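Long-range contact in 6-phosphogluconate dehydrogenase, NAD-binding (Mycolicibacterium smegmatis MC2 155, PDB 6SMT), which reduces imines to amines with S-enantioselectivity and binds NADPH as its cofactor: residues B[241-252]-B[265-276]. Sequence-based numbering, arbitrary orientation. Where two conformers were deposited one is given.
Sequences VSSVASSVRHLI and LEAFRGYVDATV. With NDP (NADPH dihydro-nicotinamide-adenine-dinucleotide phosphate), chain F.
Segments 241-252 and 265-276, on two successive helices, pack as an antiparallel helical hairpin, their axes 9.3 Å apart at closest and 145° between directions, with Ala245 nearest Val272, Val248 nearest Arg269 and Ile252 nearest Leu265. The hairpin belongs to the all-helical C-terminal domain of the imine reductases. Ala245, with just a methyl, lets the helices come close: Val272 CG1 reaches to 3.5 Å from Ala245 CA. Farther along, branching at CB lets Val248 send one methyl to each of two neighbours, CG1 lying 3.8 Å from Arg269 CG while CG2 approaches the edge of the Phe268 ring. At one end, Ile252 CG1 packs 3.7 Å from Leu265 CB. At the solvent-facing side, Arg249 is long enough to span the groove and grips Asp273 end-on, NH1 to OD1 and NH2 to OD2, both 2.8 Å. The extended start of Arg269 (chi1 -179°, chi2 -174°) puts CD over one face of that guanidinium; a bend at chi3 turns its own NH1 to Asp273 OD2, which bridges both arginines and probably offsets their like charge. On the face turned from the partner helix, Ser243 OG donates to O1A of the NADPH, most of whose other hydrogen-bond partners lie in the second subunit. Arg249 NH1 also donates to Ala245 O at 2.9 Å, a third bond that helps hold the guanidinium's rotation.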
loop_
_atom_site.group_PDB
_atom_site.type_symbol
_atom_site.label_atom_id
_atom_site.label_comp_id
_atom_site.label_asym_id
_atom_site.label_seq_id
_atom_site.Cartn_x
_atom_site.Cartn_y
_atom_site.Cartn_z
ATOM N N VAL B 241 -18.440 -1.550 -3.622
ATOM C CA VAL B 241 -18.134 -2.759 -2.867
ATOM C C VAL B 241 -18.483 -4.032 -3.628
ATOM O O VAL B 241 -17.706 -5.011 -3.596
ATOM C CB VAL B 241 -18.877 -2.700 -1.520
ATOM C CG1 VAL B 241 -18.776 -3.962 -0.744
ATOM C CG2 VAL B 241 -18.375 -1.475 -0.740
ATOM N N SER B 242 -19.639 -4.060 -4.310
ATOM C CA SER B 242 -20.060 -5.238 -5.100
ATOM C C SER B 242 -19.001 -5.533 -6.183
ATOM O O SER B 242 -18.654 -6.681 -6.427
ATOM C CB SER B 242 -21.406 -5.057 -5.671
ATOM O OG SER B 242 -21.508 -3.938 -6.561
ATOM N N SER B 243 -18.428 -4.497 -6.781
ATOM C CA SER B 243 -17.412 -4.721 -7.810
ATOM C C SER B 243 -16.176 -5.371 -7.214
ATOM O O SER B 243 -15.597 -6.312 -7.795
ATOM C CB SER B 243 -17.124 -3.371 -8.527
ATOM O OG SER B 243 -16.252 -3.608 -9.647
ATOM N N VAL B 244 -15.688 -4.857 -6.077
ATOM C CA VAL B 244 -14.487 -5.471 -5.471
ATOM C C VAL B 244 -14.803 -6.837 -4.925
ATOM O O VAL B 244 -13.911 -7.665 -4.876
ATOM C CB VAL B 244 -13.750 -4.558 -4.502
ATOM C CG1 VAL B 244 -14.488 -4.317 -3.332
ATOM C CG2 VAL B 244 -12.370 -5.109 -4.172
ATOM N N ALA B 245 -16.060 -7.081 -4.545
ATOM C CA ALA B 245 -16.388 -8.460 -4.112
ATOM C C ALA B 245 -16.118 -9.467 -5.211
ATOM O O ALA B 245 -15.671 -10.618 -4.958
ATOM C CB ALA B 245 -17.836 -8.530 -3.671
ATOM N N SER B 246 -16.389 -9.095 -6.470
ATOM C CA SER B 246 -16.067 -9.937 -7.596
ATOM C C SER B 246 -14.566 -9.975 -7.831
ATOM O O SER B 246 -13.949 -11.026 -7.964
ATOM C CB SER B 246 -16.740 -9.359 -8.820
ATOM O OG SER B 246 -16.322 -10.049 -9.963
ATOM N N SER B 247 -13.930 -8.796 -7.805
ATOM C CA SER B 247 -12.504 -8.718 -8.108
ATOM C C SER B 247 -11.634 -9.532 -7.159
ATOM O O SER B 247 -10.737 -10.286 -7.571
ATOM C CB SER B 247 -12.077 -7.251 -8.148
ATOM O OG SER B 247 -10.706 -7.218 -8.601
ATOM N N VAL B 248 -11.896 -9.398 -5.867
ATOM C CA VAL B 248 -11.044 -10.069 -4.873
ATOM C C VAL B 248 -11.102 -11.592 -5.045
ATOM O O VAL B 248 -10.052 -12.234 -4.839
ATOM C CB VAL B 248 -11.389 -9.626 -3.440
ATOM C CG1 VAL B 248 -12.713 -10.190 -2.965
ATOM C CG2 VAL B 248 -10.239 -9.930 -2.479
ATOM N N ARG B 249 -12.240 -12.126 -5.478
ATOM C CA ARG B 249 -12.278 -13.579 -5.777
ATOM C C ARG B 249 -11.302 -13.994 -6.856
ATOM O O ARG B 249 -10.633 -15.037 -6.774
ATOM C CB ARG B 249 -13.714 -13.976 -6.099
ATOM C CG ARG B 249 -14.586 -13.991 -4.870
ATOM C CD ARG B 249 -16.030 -14.190 -5.204
ATOM N NE ARG B 249 -16.720 -14.438 -3.960
ATOM C CZ ARG B 249 -16.982 -13.618 -2.931
ATOM N NH1 ARG B 249 -16.552 -12.340 -2.811
ATOM N NH2 ARG B 249 -17.575 -14.225 -1.903
ATOM N N HIS B 250 -11.192 -13.137 -7.912
ATOM C CA HIS B 250 -10.222 -13.378 -8.989
ATOM C C HIS B 250 -8.801 -13.410 -8.489
ATOM O O HIS B 250 -8.005 -14.258 -8.839
ATOM C CB HIS B 250 -10.407 -12.336 -10.079
ATOM C CG HIS B 250 -11.747 -12.152 -10.581
ATOM N ND1 HIS B 250 -12.173 -10.937 -11.080
ATOM C CD2 HIS B 250 -12.839 -12.965 -10.611
ATOM C CE1 HIS B 250 -13.431 -11.017 -11.371
ATOM N NE2 HIS B 250 -13.888 -12.294 -11.106
ATOM N N LEU B 251 -8.474 -12.396 -7.623
ATOM C CA LEU B 251 -7.159 -12.289 -7.037
ATOM C C LEU B 251 -6.804 -13.532 -6.237
ATOM O O LEU B 251 -5.664 -13.983 -6.344
ATOM C CB LEU B 251 -7.047 -10.990 -6.239
ATOM C CG LEU B 251 -7.490 -9.695 -6.967
ATOM C CD1 LEU B 251 -7.297 -8.511 -6.024
ATOM C CD2 LEU B 251 -6.649 -9.462 -8.214
ATOM N N ILE B 252 -7.751 -13.976 -5.389
ATOM C CA ILE B 252 -7.512 -15.205 -4.595
ATOM C C ILE B 252 -7.351 -16.476 -5.480
ATOM O O ILE B 252 -6.378 -17.205 -5.218
ATOM C CB ILE B 252 -8.658 -15.317 -3.623
ATOM C CG1 ILE B 252 -8.577 -14.228 -2.557
ATOM C CG2 ILE B 252 -8.637 -16.717 -2.986
ATOM C CD1 ILE B 252 -9.860 -13.993 -1.783
ATOM N N LEU B 265 -5.502 -11.338 1.175
ATOM C CA LEU B 265 -6.704 -11.102 0.369
ATOM C C LEU B 265 -7.914 -11.854 0.920
ATOM O O LEU B 265 -9.037 -11.355 0.798
ATOM C CB LEU B 265 -6.487 -11.526 -1.093
ATOM C CG LEU B 265 -5.494 -10.672 -1.875
ATOM C CD1 LEU B 265 -4.950 -11.479 -3.044
ATOM C CD2 LEU B 265 -6.147 -9.403 -2.289
ATOM N N GLU B 266 -7.694 -13.044 1.512
ATOM C CA GLU B 266 -8.811 -13.806 2.124
ATOM C C GLU B 266 -9.415 -13.004 3.253
ATOM O O GLU B 266 -10.619 -13.063 3.438
ATOM C CB GLU B 266 -8.320 -15.200 2.526
ATOM C CG GLU B 266 -8.049 -16.092 1.350
ATOM C CD GLU B 266 -7.283 -17.369 1.651
ATOM O OE1 GLU B 266 -6.579 -17.434 2.683
ATOM O OE2 GLU B 266 -7.373 -18.295 0.804
ATOM N N ALA B 267 -8.584 -12.378 4.096
ATOM C CA ALA B 267 -9.046 -11.553 5.202
ATOM C C ALA B 267 -9.821 -10.349 4.674
ATOM O O ALA B 267 -10.926 -10.036 5.130
ATOM C CB ALA B 267 -7.918 -11.126 6.115
ATOM N N PHE B 268 -9.301 -9.730 3.599
ATOM C CA PHE B 268 -10.016 -8.597 3.002
ATOM C C PHE B 268 -11.373 -9.014 2.435
ATOM O O PHE B 268 -12.356 -8.305 2.601
ATOM C CB PHE B 268 -9.110 -7.955 1.930
ATOM C CG PHE B 268 -9.650 -6.661 1.376
ATOM C CD1 PHE B 268 -9.806 -5.526 2.161
ATOM C CD2 PHE B 268 -9.973 -6.598 0.029
ATOM C CE1 PHE B 268 -10.308 -4.354 1.623
ATOM C CE2 PHE B 268 -10.437 -5.409 -0.495
ATOM C CZ PHE B 268 -10.598 -4.314 0.276
ATOM N N ARG B 269 -11.407 -10.122 1.753
ATOM C CA ARG B 269 -12.677 -10.645 1.221
ATOM C C ARG B 269 -13.708 -10.769 2.330
ATOM O O ARG B 269 -14.877 -10.408 2.138
ATOM C CB ARG B 269 -12.459 -11.960 0.507
ATOM C CG ARG B 269 -13.761 -12.490 -0.068
ATOM C CD ARG B 269 -13.624 -13.876 -0.679
ATOM N NE ARG B 269 -13.209 -14.780 0.378
ATOM C CZ ARG B 269 -14.106 -15.612 0.947
ATOM N NH1 ARG B 269 -15.372 -15.560 0.547
ATOM N NH2 ARG B 269 -13.737 -16.440 1.914
ATOM N N GLY B 270 -13.284 -11.310 3.471
ATOM C CA GLY B 270 -14.303 -11.422 4.529
ATOM C C GLY B 270 -14.948 -10.134 4.892
ATOM O O GLY B 270 -16.190 -10.056 5.040
ATOM N N TYR B 271 -14.215 -9.006 4.906
ATOM C CA TYR B 271 -14.777 -7.708 5.188
ATOM C C TYR B 271 -15.694 -7.264 4.039
ATOM O O TYR B 271 -16.722 -6.659 4.259
ATOM C CB TYR B 271 -13.704 -6.651 5.420
ATOM C CG TYR B 271 -12.629 -7.034 6.404
ATOM C CD1 TYR B 271 -12.876 -7.639 7.628
ATOM C CD2 TYR B 271 -11.311 -6.792 6.113
ATOM C CE1 TYR B 271 -11.835 -8.001 8.485
ATOM C CE2 TYR B 271 -10.269 -7.096 6.968
ATOM C CZ TYR B 271 -10.539 -7.732 8.168
ATOM O OH TYR B 271 -9.502 -8.070 9.007
ATOM N N VAL B 272 -15.206 -7.418 2.812
ATOM C CA VAL B 272 -16.003 -7.060 1.616
ATOM C C VAL B 272 -17.334 -7.816 1.593
ATOM O O VAL B 272 -18.371 -7.186 1.440
ATOM C CB VAL B 272 -15.152 -7.317 0.363
ATOM C CG1 VAL B 272 -16.026 -7.157 -0.866
ATOM C CG2 VAL B 272 -13.969 -6.393 0.305
ATOM N N ASP B 273 -17.275 -9.104 1.821
ATOM C CA ASP B 273 -18.492 -9.911 1.786
ATOM C C ASP B 273 -19.427 -9.479 2.935
ATOM O O ASP B 273 -20.659 -9.525 2.716
ATOM C CB ASP B 273 -18.154 -11.376 1.848
ATOM C CG ASP B 273 -17.570 -11.963 0.588
ATOM O OD1 ASP B 273 -17.637 -11.247 -0.467
ATOM O OD2 ASP B 273 -17.101 -13.146 0.667
ATOM N N ALA B 274 -18.906 -9.224 4.111
ATOM C CA ALA B 274 -19.771 -8.757 5.191
ATOM C C ALA B 274 -20.427 -7.438 4.851
ATOM O O ALA B 274 -21.568 -7.197 5.198
ATOM C CB ALA B 274 -18.963 -8.681 6.417
ATOM N N THR B 275 -19.729 -6.542 4.099
ATOM C CA THR B 275 -20.300 -5.276 3.725
ATOM C C THR B 275 -21.456 -5.480 2.719
ATOM O O THR B 275 -22.468 -4.787 2.799
ATOM C CB THR B 275 -19.188 -4.411 3.107
ATOM O OG1 THR B 275 -18.135 -4.224 4.063
ATOM C CG2 THR B 275 -19.662 -3.030 2.732
ATOM N N VAL B 276 -21.289 -6.377 1.771
ATOM C CA VAL B 276 -22.365 -6.759 0.827
ATOM C C VAL B 276 -23.536 -7.289 1.658
ATOM O O VAL B 276 -24.702 -6.865 1.405
ATOM C CB VAL B 276 -21.867 -7.784 -0.187
ATOM C CG1 VAL B 276 -23.024 -8.334 -1.040
ATOM C CG2 VAL B 276 -20.813 -7.137 -1.064
HETATM P PA NDP F . -18.860 -2.640 -11.926
HETATM O O1A NDP F . -17.630 -3.433 -11.855
HETATM O O2A NDP F . -19.662 -2.391 -10.697
HETATM O O5B NDP F . -19.793 -3.301 -12.994
HETATM C C5B NDP F . -21.133 -2.742 -13.227
HETATM C C4B NDP F . -21.501 -2.908 -14.669
HETATM O O4B NDP F . -21.549 -4.323 -15.024
HETATM C C3B NDP F . -22.908 -2.343 -14.978
HETATM O O3B NDP F . -22.917 -1.867 -16.313
HETATM C C2B NDP F . -23.764 -3.590 -14.819
HETATM O O2B NDP F . -25.018 -3.554 -15.442
HETATM C C1B NDP F . -22.843 -4.578 -15.521
HETATM N N9A NDP F . -23.168 -5.974 -15.302
HETATM C C8A NDP F . -23.071 -6.689 -14.122
HETATM N N7A NDP F . -23.486 -7.943 -14.256
HETATM C C5A NDP F . -23.964 -8.021 -15.537
HETATM C C6A NDP F . -24.564 -9.044 -16.318
HETATM N N6A NDP F . -24.751 -10.288 -15.856
HETATM N N1A NDP F . -24.945 -8.749 -17.567
HETATM C C2A NDP F . -24.746 -7.513 -18.045
HETATM N N3A NDP F . -24.137 -6.496 -17.442
HETATM C C4A NDP F . -23.786 -6.798 -16.201
HETATM O O3 NDP F . -18.649 -1.199 -12.634
HETATM P PN NDP F . -17.455 -0.218 -12.939
HETATM O O1N NDP F . -17.942 0.696 -13.987
HETATM O O2N NDP F . -17.002 0.329 -11.645
HETATM O O5D NDP F . -16.286 -1.132 -13.435
HETATM C C5D NDP F . -16.385 -1.862 -14.692
HETATM C C4D NDP F . -15.107 -2.637 -14.870
HETATM O O4D NDP F . -14.003 -1.685 -14.943
HETATM C C3D NDP F . -14.767 -3.599 -13.741
HETATM O O3D NDP F . -14.315 -4.853 -14.255
HETATM C C2D NDP F . -13.736 -2.855 -12.925
HETATM O O2D NDP F . -12.816 -3.686 -12.225
HETATM C C1D NDP F . -13.020 -2.052 -14.022
HETATM N N1N NDP F . -12.375 -0.837 -13.481
HETATM C C2N NDP F . -13.105 0.086 -12.780
HETATM C C3N NDP F . -12.514 1.195 -12.236
HETATM C C7N NDP F . -13.294 2.150 -11.453
HETATM O O7N NDP F . -12.638 3.101 -10.948
HETATM N N7N NDP F . -14.604 2.113 -11.291
HETATM C C4N NDP F . -11.061 1.364 -12.361
HETATM C C5N NDP F . -10.401 0.402 -13.160
HETATM C C6N NDP F . -11.036 -0.630 -13.688
HETATM P P2B NDP F . -26.238 -2.824 -14.618
HETATM O O1X NDP F . -26.010 -1.321 -14.720
HETATM O O2X NDP F . -27.440 -3.287 -15.340
HETATM O O3X NDP F . -26.182 -3.313 -13.174
#